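PDB 6WH7: penaeus monodon metallodensovirus major capsid protein from Penaeus monodon metallodensovirus, which forms the icosahedral shell of this shrimp densovirus as its major capsid protein, sixty copies building the particle that presumably encloses the viral genome. Local coordinates for residues M88-E93 and R184-V189; Y126-L131 and F291-E296; M157-D162 and A269-S274. All coordinates share one frame; numbering follows the deposited sequence.

Interaction 1: residues M88-E93 and R184-V189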
loop_
_atom_site.group_PDB
_atom_site.type_symbol
_atom_site.label_atom_id
_atom_site.label_comp_id
_atom_site.label_asym_id
_atom_site.label_seq_id
_atom_site.Cartn_x
_atom_site.Cartn_y
_atom_site.Cartn_z
ATOM N N MET A 88 80.064 -13.859 -55.700
ATOM C CA MET A 88 79.407 -15.144 -55.479
ATOM C C MET A 88 80.387 -16.179 -54.959
ATOM O O MET A 88 80.057 -16.966 -54.069
ATOM C CB MET A 88 78.762 -15.636 -56.772
ATOM C CG MET A 88 77.534 -14.889 -57.207
ATOM S SD MET A 88 76.151 -15.118 -56.094
ATOM C CE MET A 88 75.808 -16.847 -56.375
ATOM N N ARG A 89 81.601 -16.186 -55.499
ATOM C CA ARG A 89 82.609 -17.164 -55.118
ATOM C C ARG A 89 82.956 -17.095 -53.643
ATOM O O ARG A 89 83.467 -18.069 -53.084
ATOM C CB ARG A 89 83.848 -16.931 -55.965
ATOM C CG ARG A 89 84.914 -17.944 -55.803
ATOM C CD ARG A 89 86.080 -17.562 -56.640
ATOM N NE ARG A 89 85.758 -17.574 -58.059
ATOM C CZ ARG A 89 85.881 -18.644 -58.829
ATOM N NH1 ARG A 89 86.336 -19.775 -58.313
ATOM N NH2 ARG A 89 85.569 -18.583 -60.111
ATOM N N PHE A 90 82.673 -15.970 -52.999
ATOM C CA PHE A 90 83.000 -15.790 -51.594
ATOM C C PHE A 90 82.150 -16.687 -50.710
ATOM O O PHE A 90 82.647 -17.268 -49.742
ATOM C CB PHE A 90 82.815 -14.314 -51.251
ATOM C CG PHE A 90 83.087 -13.958 -49.825
ATOM C CD1 PHE A 90 84.377 -13.867 -49.356
ATOM C CD2 PHE A 90 82.054 -13.624 -48.979
ATOM C CE1 PHE A 90 84.623 -13.511 -48.061
ATOM C CE2 PHE A 90 82.298 -13.262 -47.690
ATOM C CZ PHE A 90 83.582 -13.206 -47.229
ATOM N N TYR A 91 80.861 -16.789 -51.009
ATOM C CA TYR A 91 79.918 -17.501 -50.162
ATOM C C TYR A 91 79.841 -18.997 -50.431
ATOM O O TYR A 91 79.811 -19.798 -49.494
ATOM C CB TYR A 91 78.546 -16.875 -50.331
ATOM C CG TYR A 91 78.528 -15.450 -49.906
ATOM C CD1 TYR A 91 78.268 -15.107 -48.599
ATOM C CD2 TYR A 91 78.800 -14.442 -50.807
ATOM C CE1 TYR A 91 78.256 -13.808 -48.206
ATOM C CE2 TYR A 91 78.790 -13.142 -50.421
ATOM C CZ TYR A 91 78.515 -12.827 -49.118
ATOM O OH TYR A 91 78.501 -11.520 -48.714
ATOM N N CYS A 92 79.758 -19.387 -51.693
ATOM C CA CYS A 92 79.473 -20.763 -52.064
ATOM C C CYS A 92 80.710 -21.557 -52.439
ATOM O O CYS A 92 80.589 -22.708 -52.857
ATOM C CB CYS A 92 78.440 -20.795 -53.190
ATOM S SG CYS A 92 78.729 -19.638 -54.495
ATOM N N GLU A 93 81.888 -20.975 -52.300
ATOM C CA GLU A 93 83.129 -21.631 -52.660
ATOM C C GLU A 93 84.154 -21.326 -51.587
ATOM O O GLU A 93 84.314 -20.168 -51.195
ATOM C CB GLU A 93 83.584 -21.152 -54.034
ATOM C CG GLU A 93 84.883 -21.674 -54.503
ATOM C CD GLU A 93 85.091 -21.368 -55.957
ATOM O OE1 GLU A 93 84.152 -20.829 -56.571
ATOM O OE2 GLU A 93 86.186 -21.646 -56.486
ATOM N N ARG A 184 88.544 -16.284 -49.098
ATOM C CA ARG A 184 87.784 -16.288 -47.852
ATOM C C ARG A 184 88.607 -15.850 -46.652
ATOM O O ARG A 184 88.084 -15.156 -45.779
ATOM C CB ARG A 184 87.160 -17.648 -47.588
ATOM C CG ARG A 184 85.936 -17.912 -48.407
ATOM C CD ARG A 184 85.340 -19.216 -47.992
ATOM N NE ARG A 184 84.932 -19.175 -46.596
ATOM C CZ ARG A 184 83.753 -18.743 -46.179
ATOM N NH1 ARG A 184 82.855 -18.327 -47.052
ATOM N NH2 ARG A 184 83.472 -18.739 -44.890
ATOM N N GLU A 185 89.872 -16.235 -46.553
ATOM C CA GLU A 185 90.694 -15.594 -45.538
ATOM C C GLU A 185 91.027 -14.210 -46.051
ATOM O O GLU A 185 91.584 -14.065 -47.141
ATOM C CB GLU A 185 91.954 -16.398 -45.214
ATOM C CG GLU A 185 93.078 -16.407 -46.231
ATOM C CD GLU A 185 92.819 -17.355 -47.354
ATOM O OE1 GLU A 185 91.686 -17.854 -47.443
ATOM O OE2 GLU A 185 93.755 -17.635 -48.126
ATOM N N LEU A 186 90.668 -13.184 -45.296
ATOM C CA LEU A 186 90.488 -11.889 -45.932
ATOM C C LEU A 186 91.855 -11.236 -45.924
ATOM O O LEU A 186 92.264 -10.591 -44.962
ATOM C CB LEU A 186 89.456 -11.087 -45.155
ATOM C CG LEU A 186 88.103 -11.783 -45.026
ATOM C CD1 LEU A 186 87.250 -11.111 -43.987
ATOM C CD2 LEU A 186 87.386 -11.784 -46.347
ATOM N N ASP A 187 92.569 -11.418 -47.028
ATOM C CA ASP A 187 93.888 -10.852 -47.226
ATOM C C ASP A 187 93.939 -9.755 -48.271
ATOM O O ASP A 187 95.028 -9.250 -48.549
ATOM C CB ASP A 187 94.886 -11.953 -47.576
ATOM C CG ASP A 187 94.463 -12.749 -48.769
ATOM O OD1 ASP A 187 93.307 -12.595 -49.207
ATOM O OD2 ASP A 187 95.290 -13.528 -49.281
ATOM N N TYR A 188 92.823 -9.392 -48.890
ATOM C CA TYR A 188 92.901 -8.448 -49.993
ATOM C C TYR A 188 93.086 -7.064 -49.402
ATOM O O TYR A 188 92.181 -6.530 -48.760
ATOM C CB TYR A 188 91.648 -8.497 -50.859
ATOM C CG TYR A 188 91.381 -9.816 -51.528
ATOM C CD1 TYR A 188 92.412 -10.670 -51.858
ATOM C CD2 TYR A 188 90.101 -10.170 -51.900
ATOM C CE1 TYR A 188 92.167 -11.862 -52.482
ATOM C CE2 TYR A 188 89.849 -11.358 -52.532
ATOM C CZ TYR A 188 90.884 -12.198 -52.822
ATOM O OH TYR A 188 90.639 -13.384 -53.458
ATOM N N VAL A 189 94.240 -6.461 -49.656
ATOM C CA VAL A 189 94.607 -5.189 -49.056
ATOM C C VAL A 189 94.601 -4.132 -50.142
ATOM O O VAL A 189 95.154 -4.335 -51.227
ATOM C CB VAL A 189 95.973 -5.255 -48.349
ATOM C CG1 VAL A 189 95.904 -6.152 -47.161
ATOM C CG2 VAL A 189 97.008 -5.786 -49.269
#

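Interaction 2: residues Y126-L131 and F291-E296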
loop_
_atom_site.group_PDB
_atom_site.type_symbol
_atom_site.label_atom_id
_atom_site.label_comp_id
_atom_site.label_asym_id
_atom_site.label_seq_id
_atom_site.Cartn_x
_atom_site.Cartn_y
_atom_site.Cartn_z
ATOM N N TYR A 126 77.258 -12.627 -44.335
ATOM C CA TYR A 126 78.401 -13.163 -43.619
ATOM C C TYR A 126 78.422 -12.596 -42.211
ATOM O O TYR A 126 77.814 -11.568 -41.922
ATOM C CB TYR A 126 79.715 -12.860 -44.339
ATOM C CG TYR A 126 80.131 -11.416 -44.332
ATOM C CD1 TYR A 126 81.020 -10.940 -43.389
ATOM C CD2 TYR A 126 79.632 -10.526 -45.259
ATOM C CE1 TYR A 126 81.403 -9.633 -43.379
ATOM C CE2 TYR A 126 80.012 -9.215 -45.248
ATOM C CZ TYR A 126 80.898 -8.775 -44.309
ATOM O OH TYR A 126 81.278 -7.461 -44.299
ATOM N N THR A 127 79.128 -13.292 -41.330
ATOM C CA THR A 127 79.235 -12.904 -39.934
ATOM C C THR A 127 80.696 -12.876 -39.531
ATOM O O THR A 127 81.423 -13.842 -39.761
ATOM C CB THR A 127 78.471 -13.861 -39.023
ATOM O OG1 THR A 127 77.085 -13.853 -39.373
ATOM C CG2 THR A 127 78.607 -13.432 -37.591
ATOM N N LEU A 128 81.121 -11.765 -38.950
ATOM C CA LEU A 128 82.424 -11.642 -38.316
ATOM C C LEU A 128 82.250 -11.828 -36.823
ATOM O O LEU A 128 81.414 -11.166 -36.209
ATOM C CB LEU A 128 83.046 -10.284 -38.616
ATOM C CG LEU A 128 84.044 -10.234 -39.758
ATOM C CD1 LEU A 128 83.467 -10.804 -40.999
ATOM C CD2 LEU A 128 84.423 -8.795 -39.988
ATOM N N SER A 129 83.028 -12.727 -36.244
ATOM C CA SER A 129 82.769 -13.159 -34.887
ATOM C C SER A 129 84.070 -13.405 -34.150
ATOM O O SER A 129 85.068 -13.808 -34.744
ATOM C CB SER A 129 81.928 -14.428 -34.882
ATOM O OG SER A 129 81.745 -14.878 -33.565
ATOM N N ASN A 130 84.041 -13.154 -32.843
ATOM C CA ASN A 130 85.083 -13.568 -31.908
ATOM C C ASN A 130 86.437 -12.974 -32.301
ATOM O O ASN A 130 87.395 -13.672 -32.638
ATOM C CB ASN A 130 85.117 -15.093 -31.820
ATOM C CG ASN A 130 83.822 -15.654 -31.298
ATOM O OD1 ASN A 130 83.177 -16.458 -31.954
ATOM N ND2 ASN A 130 83.437 -15.238 -30.106
ATOM N N LEU A 131 86.481 -11.647 -32.223
ATOM C CA LEU A 131 87.664 -10.902 -32.618
ATOM C C LEU A 131 88.773 -11.085 -31.601
ATOM O O LEU A 131 88.546 -10.962 -30.397
ATOM C CB LEU A 131 87.331 -9.423 -32.761
ATOM C CG LEU A 131 88.488 -8.513 -33.134
ATOM C CD1 LEU A 131 88.999 -8.849 -34.506
ATOM C CD2 LEU A 131 88.072 -7.092 -33.072
ATOM N N PHE A 291 89.527 -13.374 -36.325
ATOM C CA PHE A 291 88.108 -13.521 -36.057
ATOM C C PHE A 291 87.614 -14.726 -36.835
ATOM O O PHE A 291 88.362 -15.359 -37.579
ATOM C CB PHE A 291 87.344 -12.244 -36.408
ATOM C CG PHE A 291 87.622 -11.735 -37.780
ATOM C CD1 PHE A 291 86.884 -12.162 -38.858
ATOM C CD2 PHE A 291 88.638 -10.837 -37.990
ATOM C CE1 PHE A 291 87.154 -11.697 -40.105
ATOM C CE2 PHE A 291 88.906 -10.374 -39.231
ATOM C CZ PHE A 291 88.162 -10.798 -40.290
ATOM N N THR A 292 86.344 -15.042 -36.651
ATOM C CA THR A 292 85.709 -16.149 -37.340
ATOM C C THR A 292 84.829 -15.591 -38.445
ATOM O O THR A 292 84.042 -14.672 -38.211
ATOM C CB THR A 292 84.881 -16.986 -36.369
ATOM O OG1 THR A 292 85.727 -17.455 -35.318
ATOM C CG2 THR A 292 84.285 -18.170 -37.070
ATOM N N LEU A 293 84.979 -16.128 -39.643
ATOM C CA LEU A 293 84.159 -15.743 -40.779
ATOM C C LEU A 293 83.162 -16.858 -41.043
ATOM O O LEU A 293 83.546 -17.954 -41.454
ATOM C CB LEU A 293 85.016 -15.473 -42.010
ATOM C CG LEU A 293 84.220 -15.154 -43.267
ATOM C CD1 LEU A 293 83.436 -13.890 -43.068
ATOM C CD2 LEU A 293 85.134 -15.030 -44.449
ATOM N N GLU A 294 81.891 -16.581 -40.797
ATOM C CA GLU A 294 80.799 -17.457 -41.187
ATOM C C GLU A 294 80.003 -16.779 -42.284
ATOM O O GLU A 294 79.384 -15.740 -42.050
ATOM C CB GLU A 294 79.892 -17.783 -40.006
ATOM C CG GLU A 294 80.465 -18.751 -39.020
ATOM C CD GLU A 294 79.527 -19.003 -37.868
ATOM O OE1 GLU A 294 78.576 -18.216 -37.696
ATOM O OE2 GLU A 294 79.714 -20.003 -37.153
ATOM N N THR A 295 80.014 -17.362 -43.471
ATOM C CA THR A 295 79.234 -16.862 -44.586
ATOM C C THR A 295 78.054 -17.781 -44.839
ATOM O O THR A 295 78.117 -18.983 -44.585
ATOM C CB THR A 295 80.078 -16.747 -45.856
ATOM O OG1 THR A 295 80.572 -18.038 -46.222
ATOM C CG2 THR A 295 81.242 -15.834 -45.621
ATOM N N GLU A 296 76.963 -17.200 -45.313
ATOM C CA GLU A 296 75.808 -17.976 -45.726
ATOM C C GLU A 296 75.222 -17.366 -46.983
ATOM O O GLU A 296 75.012 -16.155 -47.047
ATOM C CB GLU A 296 74.750 -18.026 -44.630
ATOM C CG GLU A 296 73.545 -18.843 -45.001
ATOM C CD GLU A 296 72.517 -18.883 -43.898
ATOM O OE1 GLU A 296 72.741 -18.238 -42.853
ATOM O OE2 GLU A 296 71.481 -19.556 -44.074
#

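Interaction 3: residues M157-D162 and A269-S274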
loop_
_atom_site.group_PDB
_atom_site.type_symbol
_atom_site.label_atom_id
_atom_site.label_comp_id
_atom_site.label_asym_id
_atom_site.label_seq_id
_atom_site.Cartn_x
_atom_site.Cartn_y
_atom_site.Cartn_z
ATOM N N MET A 157 89.282 -3.238 -34.112
ATOM C CA MET A 157 89.350 -3.325 -35.558
ATOM C C MET A 157 88.137 -2.614 -36.127
ATOM O O MET A 157 87.022 -2.780 -35.629
ATOM C CB MET A 157 89.399 -4.775 -36.036
ATOM C CG MET A 157 89.509 -4.908 -37.538
ATOM S SD MET A 157 89.670 -6.599 -38.091
ATOM C CE MET A 157 88.020 -7.188 -37.783
ATOM N N ILE A 158 88.357 -1.806 -37.150
ATOM C CA ILE A 158 87.302 -0.983 -37.718
ATOM C C ILE A 158 86.678 -1.737 -38.878
ATOM O O ILE A 158 87.365 -2.076 -39.843
ATOM C CB ILE A 158 87.846 0.374 -38.179
ATOM C CG1 ILE A 158 88.520 1.093 -37.023
ATOM C CG2 ILE A 158 86.726 1.228 -38.700
ATOM C CD1 ILE A 158 89.269 2.309 -37.434
ATOM N N HIS A 159 85.385 -2.008 -38.789
ATOM C CA HIS A 159 84.632 -2.496 -39.930
ATOM C C HIS A 159 83.966 -1.305 -40.593
ATOM O O HIS A 159 83.175 -0.602 -39.962
ATOM C CB HIS A 159 83.572 -3.513 -39.535
ATOM C CG HIS A 159 82.878 -4.116 -40.711
ATOM N ND1 HIS A 159 83.464 -5.070 -41.506
ATOM C CD2 HIS A 159 81.699 -3.813 -41.297
ATOM C CE1 HIS A 159 82.643 -5.386 -42.489
ATOM N NE2 HIS A 159 81.567 -4.633 -42.387
ATOM N N SER A 160 84.271 -1.088 -41.860
ATOM C CA SER A 160 83.766 0.057 -42.591
ATOM C C SER A 160 82.845 -0.415 -43.700
ATOM O O SER A 160 83.195 -1.319 -44.460
ATOM C CB SER A 160 84.916 0.869 -43.172
ATOM O OG SER A 160 85.736 1.385 -42.147
ATOM N N ILE A 161 81.667 0.185 -43.777
ATOM C CA ILE A 161 80.752 -0.000 -44.890
ATOM C C ILE A 161 80.747 1.293 -45.681
ATOM O O ILE A 161 80.500 2.363 -45.119
ATOM C CB ILE A 161 79.335 -0.346 -44.414
ATOM C CG1 ILE A 161 79.328 -1.670 -43.665
ATOM C CG2 ILE A 161 78.406 -0.421 -45.583
ATOM C CD1 ILE A 161 78.020 -1.967 -43.030
ATOM N N ASP A 162 81.003 1.207 -46.975
ATOM C CA ASP A 162 81.087 2.408 -47.788
ATOM C C ASP A 162 79.757 2.543 -48.513
ATOM O O ASP A 162 79.565 1.993 -49.596
ATOM C CB ASP A 162 82.254 2.290 -48.757
ATOM C CG ASP A 162 82.546 3.571 -49.468
ATOM O OD1 ASP A 162 81.927 4.594 -49.125
ATOM O OD2 ASP A 162 83.399 3.553 -50.372
ATOM N N ALA A 269 77.254 -2.345 -50.647
ATOM C CA ALA A 269 78.292 -1.394 -50.320
ATOM C C ALA A 269 79.603 -2.110 -50.037
ATOM O O ALA A 269 79.636 -3.294 -49.693
ATOM C CB ALA A 269 77.881 -0.552 -49.119
ATOM N N GLY A 270 80.699 -1.377 -50.211
ATOM C CA GLY A 270 82.003 -1.945 -49.939
ATOM C C GLY A 270 82.184 -2.165 -48.463
ATOM O O GLY A 270 81.939 -1.265 -47.656
ATOM N N HIS A 271 82.583 -3.370 -48.091
ATOM C CA HIS A 271 82.928 -3.653 -46.712
ATOM C C HIS A 271 84.435 -3.750 -46.583
ATOM O O HIS A 271 85.108 -4.335 -47.432
ATOM C CB HIS A 271 82.260 -4.918 -46.188
ATOM C CG HIS A 271 80.784 -4.782 -46.012
ATOM N ND1 HIS A 271 79.996 -5.806 -45.542
ATOM C CD2 HIS A 271 79.947 -3.754 -46.271
ATOM C CE1 HIS A 271 78.742 -5.404 -45.487
ATOM N NE2 HIS A 271 78.684 -4.164 -45.933
ATOM N N TYR A 272 84.949 -3.154 -45.522
ATOM C CA TYR A 272 86.363 -2.880 -45.375
ATOM C C TYR A 272 86.749 -3.098 -43.928
ATOM O O TYR A 272 86.006 -2.726 -43.020
ATOM C CB TYR A 272 86.667 -1.445 -45.783
ATOM C CG TYR A 272 86.371 -1.142 -47.224
ATOM C CD1 TYR A 272 87.042 -1.783 -48.244
ATOM C CD2 TYR A 272 85.352 -0.278 -47.559
ATOM C CE1 TYR A 272 86.757 -1.509 -49.552
ATOM C CE2 TYR A 272 85.056 -0.010 -48.858
ATOM C CZ TYR A 272 85.757 -0.626 -49.849
ATOM O OH TYR A 272 85.447 -0.346 -51.151
ATOM N N LEU A 273 87.904 -3.708 -43.719
ATOM C CA LEU A 273 88.477 -3.851 -42.395
ATOM C C LEU A 273 89.726 -2.998 -42.306
ATOM O O LEU A 273 90.505 -2.918 -43.256
ATOM C CB LEU A 273 88.796 -5.308 -42.078
ATOM C CG LEU A 273 87.543 -6.161 -41.960
ATOM C CD1 LEU A 273 87.891 -7.602 -41.743
ATOM C CD2 LEU A 273 86.677 -5.651 -40.844
ATOM N N SER A 274 89.908 -2.357 -41.161
ATOM C CA SER A 274 90.980 -1.394 -41.002
ATOM C C SER A 274 91.321 -1.308 -39.528
ATOM O O SER A 274 90.532 -1.699 -38.668
ATOM C CB SER A 274 90.574 -0.028 -41.556
ATOM O OG SER A 274 91.614 0.912 -41.419
#

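Interaction 1: residues M88-E93 and R184-V189
Phe90 and Arg184 mark where the backbones draw closest, with CA atoms 6.1 Å apart. Residues 88-92 form a short, weakly bonded helix, whereas 184-189 run as an irregular loop with no repeating pairing to it. The contact is therefore carried mainly by side chains and by the carbonyls of Phe90 and Glu93. The Arg184 chain bends at chi3 (62°), and its guanidinium reaches the helix, where NH1 donates to Phe90 O at 2.9 Å with an N-H...O angle of 140°. The oxygen sits at the guanidinium edge and NH1 lies in the carbonyl plane. The same NH1 probably also bonds Thr295 OG1 on the strand 287-302, so the arginine joins helix, loop and sheet. Nearer the backbone in the same side chain, Arg184 CD packs 3.5 Å from Glu93 O.

The Phe90 ring, its CG anti to the backbone N (chi1 179°), brings rim atom CE1 against Leu186 CD2 at 3.7 Å, the methyl lying at the ring edge near its plane, and the two side chains cross at about a right angle. Within the helix, Phe90 CD2 stands 3.5 Å above the centre of the Tyr91 ring. Glu93 forms a salt bridge with Arg89 inside its own segment and bonds Tyr234 OH through OE1.

All the touching residues are buried. The arrangement is that of a jelly-roll interior: the short helix following strand 79-83, probably equivalent to the helix A of other parvovirus capsid proteins, packs with the loop preceding strand 189-191 against strand 287-302.

Interaction 2: residues Y126-L131 and F291-E296
Leu128 lies against the Phe291 ring, the two side chains crossing obliquely on one surface of an antiparallel strand pair. Leu128 CG is 3.5 Å from Phe291 CE1, and CD2 is placed over one face of the ring. The ring is brought there by a first torsion that sets CG between the backbone N and the carbonyl carbon (chi1 51°). Leu131 CD1 touches the far rim atom, Phe291 CD2, at 4.0 Å.

Leu293 carries the packing along the same surface. Its CD1 methyl meets Leu128 CD1 at 3.7 Å and Tyr126 CD1 at 3.8 Å, while Leu128 CD1 itself lies at the edge of the Tyr126 ring, in its plane. Tyr126 CB then rests on Thr295 CG2 at 3.6 Å. Beyond this row, Tyr126 OH probably bonds His271 ND1 of the facing sheet.

The other surface bears Thr127, Glu294, Ser129 and Thr292. Here Thr127 and Glu294 form one hydrogen-bonded pair, Thr127 N to Glu294 O at 2.6 Å and Glu294 N to Thr127 O at 3.0 Å, and Ser129 with Thr292 forms the next. At Asn130, still within the strand, phi is positive (59°), and beyond the Ser129-Thr292 pair Phe291 CA lies nearest Leu131 CA, a break in the regular register. Thr127 OG1 bonds His219, and Thr292 OG1 bonds Tyr210 OH of a neighbouring subunit.

One surface is thus largely apolar and turned into the barrel, the other more polar and in contact with other subunits, as expected for neighbouring strands of a sheet in the eight-stranded jelly roll of parvovirus capsids.

Interaction 3: residues M157-D162 and A269-S274
His159 and Leu273 belong to an antiparallel strand pair, 157-162 with 270-274, in the second sheet of the jelly roll. Five backbone hydrogen bonds hold it, centred on Ser160 and Tyr272, with Ser160 N to Tyr272 O at 2.7 Å.

On the surface of His159, Ile161, His271 and Leu273, His159 extends with CG anti to the backbone N (chi1 -175°) and turns its edge to the His271 face. The rings are offset edge-to-face, centroids 5.0 Å apart and planes at 77°; NE2 stands 3.5 Å above the His271 plane, toward the rim. Ile161 lies alongside His271, pointing the same way, its CG1 3.4 Å from His271 CD2. Leu273 CD2 meets the His159 edge near ND1 and touches Met157 CE at 3.7 Å. Ile161 CG2 packs on Ala269 CB at 3.6 Å.

On the other surface, Asp162 CB approaches the Tyr272 ring at its edge, 3.6 Å from CE2. Asp162 carboxylate oxygens accept from the backbone N of Cys166 and Leu167, holding the segment just after the strand close to its end, and Ser160 OG bonds Asn208.

Within the sheet, strand 207-211 lies beside 157-162 and strand 79-83 beside 270-274. Trp85 and Phe220 stack on His271 and His159 respectively, Phe205 stacks on Tyr272, and strand 118-135 of the opposite sheet covers Met157 and Leu273.

How the interactions relate
From the N terminus the chain passes helix 88-92, strand 118-135 and strand 157-162 before the first of these contacts closes: residues 184-189 come back to the helix and complete interaction 1. Strand 270-274 then closes interaction 3 on 157-162, and strand 287-302 follows directly to close interaction 2 on 126-131. Interaction 3 thus lies wholly within the span of interaction 2, while interaction 1 crosses both. Interactions 2 and 3 represent the two sheets of the jelly roll and face each other, with Phe291 CZ 3.5 Å from Leu273 CD1. Interaction 1 packs beside them: Phe90 touches Leu293 and Thr295, and Leu186 reaches Leu273.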